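Local coordinates for leucyl-trna synthetase (Plasmodium falciparum, PDB 5FOD), which probably charges tRNA(Leu) with leucine as a whole enzyme, this piece being its editing domain, which probably deacylates mischarged tRNA, at residues N160-I166 with F338-E342. The protein carries 1 engineered substitution. Residues are numbered along the deposited sequence; the frame is centred on the assembly and turned at random.
Sequences NLAYQGI and FLYSE
A side-chain amide can offer a strand edge the donor and acceptor that a neighbouring strand would, as Gln164 does here. The end of helix 158-163 lies against strand 337-341 with CA atoms paired Asn160 to Glu342 (6.2 Å), Gln164 to Tyr340 (7.5 Å) and Ile166 to Phe338 (8.2 Å). The helix stops in a Schellman motif: Gly165 takes positive phi (81°), Gly165 N bonds to Ala162 O at 2.9 Å, and Ile166 N bonds to Leu161 O at 3.1 Å. With chi1 m and chi2 t, Gln164 reaches the extended backbone of Ser341 and meets both its N and its O. Ser341 N donates to Gln164 OE1 (3.0 Å), while Gln164 NE2 gives a weak bond to Ser341 O (2.9 Å) and a better one back to Asn160 O (2.7 Å), which also accepts Gln164 N (3.2 Å). Leu161 CD2 lies 3.7 Å from Tyr340 CD2 (chi1 t), and Tyr340 OH donates to Glu342 OE1 (2.8 Å). Glu342 OE1 also accepts from Asn156 ND2, and Glu342 OE2 from Ser219 N. Ile166 CG1 sits 3.9 Å from the Phe338 ring centroid, over its face, in a CH-pi contact. Strand 337-341 pairs antiparallel with strand 7-15; Leu161 touches Leu10 there, Leu161 and Phe338 reach Leu92 of strand 88-95, and Ile166 and Phe338 meet Tyr151 of strand 149-153, so the helix end packs onto the editing domain's mixed sheet.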
# COMPACT_ATOMS: atom_id res chain seq x y z
N ASN A 160 6.71 14.67 2.01
CA ASN A 160 7.75 13.78 2.51
C ASN A 160 8.37 12.90 1.41
O ASN A 160 9.55 12.61 1.46
CB ASN A 160 7.17 12.90 3.63
CG ASN A 160 6.65 13.73 4.79
OD1 ASN A 160 5.45 13.89 5.01
ND2 ASN A 160 7.57 14.33 5.49
N LEU A 161 7.54 12.44 0.46
CA LEU A 161 8.08 11.64 -0.64
C LEU A 161 8.98 12.51 -1.56
O LEU A 161 10.05 12.08 -1.91
CB LEU A 161 7.01 10.96 -1.45
CG LEU A 161 6.24 9.82 -0.78
CD1 LEU A 161 5.12 9.46 -1.72
CD2 LEU A 161 7.12 8.63 -0.45
N ALA A 162 8.54 13.72 -1.89
CA ALA A 162 9.35 14.68 -2.66
C ALA A 162 10.66 14.94 -1.95
O ALA A 162 11.73 14.75 -2.51
CB ALA A 162 8.61 15.97 -2.86
N TYR A 163 10.56 15.32 -0.68
CA TYR A 163 11.74 15.61 0.12
C TYR A 163 12.78 14.48 0.11
O TYR A 163 13.99 14.73 0.10
CB TYR A 163 11.34 15.93 1.57
CG TYR A 163 12.37 16.75 2.25
CD1 TYR A 163 13.57 16.17 2.68
CD2 TYR A 163 12.18 18.12 2.44
CE1 TYR A 163 14.55 16.93 3.29
CE2 TYR A 163 13.15 18.88 3.05
CZ TYR A 163 14.34 18.28 3.47
OH TYR A 163 15.33 19.02 4.08
N GLN A 164 12.32 13.24 0.08
CA GLN A 164 13.21 12.09 0.10
C GLN A 164 13.66 11.60 -1.28
O GLN A 164 14.43 10.63 -1.37
CB GLN A 164 12.58 10.97 0.96
CG GLN A 164 12.48 11.45 2.41
CD GLN A 164 11.62 10.60 3.32
OE1 GLN A 164 12.10 9.63 3.91
NE2 GLN A 164 10.36 11.02 3.51
N GLY A 165 13.21 12.29 -2.33
CA GLY A 165 13.61 11.97 -3.72
C GLY A 165 12.87 10.83 -4.42
O GLY A 165 13.34 10.31 -5.43
N ILE A 166 11.73 10.43 -3.88
CA ILE A 166 10.90 9.38 -4.47
C ILE A 166 9.98 9.97 -5.53
O ILE A 166 9.70 9.29 -6.49
CB ILE A 166 10.07 8.64 -3.39
CG1 ILE A 166 10.99 7.87 -2.46
CG2 ILE A 166 9.06 7.71 -4.05
CD1 ILE A 166 10.39 7.63 -1.08
N PHE A 338 11.44 1.51 -0.23
CA PHE A 338 12.07 2.73 0.17
C PHE A 338 12.01 2.82 1.66
O PHE A 338 11.17 2.19 2.31
CB PHE A 338 11.29 3.92 -0.38
CG PHE A 338 11.16 3.95 -1.87
CD1 PHE A 338 12.28 4.21 -2.65
CD2 PHE A 338 9.94 3.80 -2.50
CE1 PHE A 338 12.19 4.24 -4.02
CE2 PHE A 338 9.84 3.84 -3.88
CZ PHE A 338 10.97 4.07 -4.65
N LEU A 339 12.91 3.64 2.20
CA LEU A 339 12.87 4.06 3.57
C LEU A 339 12.19 5.40 3.56
O LEU A 339 12.48 6.21 2.68
CB LEU A 339 14.27 4.21 4.12
CG LEU A 339 15.12 2.95 4.19
CD1 LEU A 339 16.46 3.29 4.84
CD2 LEU A 339 14.41 1.82 4.95
N TYR A 340 11.24 5.59 4.47
CA TYR A 340 10.41 6.79 4.53
C TYR A 340 10.33 7.31 6.01
O TYR A 340 10.07 6.50 6.91
CB TYR A 340 9.03 6.46 4.03
CG TYR A 340 7.99 7.52 4.17
CD1 TYR A 340 7.20 7.59 5.31
CD2 TYR A 340 7.74 8.42 3.15
CE1 TYR A 340 6.24 8.55 5.45
CE2 TYR A 340 6.75 9.39 3.28
CZ TYR A 340 6.01 9.46 4.44
OH TYR A 340 5.02 10.38 4.61
N SER A 341 10.52 8.61 6.23
CA SER A 341 10.30 9.28 7.50
C SER A 341 9.34 10.43 7.31
O SER A 341 9.27 11.06 6.23
CB SER A 341 11.61 9.82 8.09
OG SER A 341 12.55 8.77 8.29
N GLU A 342 8.57 10.71 8.36
CA GLU A 342 7.79 11.94 8.42
C GLU A 342 7.83 12.53 9.83
O GLU A 342 8.12 11.82 10.81
CB GLU A 342 6.36 11.69 7.97
CG GLU A 342 5.64 10.69 8.85
CD GLU A 342 4.29 10.27 8.30
OE1 GLU A 342 3.88 10.69 7.18
OE2 GLU A 342 3.63 9.48 9.02
OXT GLU A 342 7.58 13.74 9.98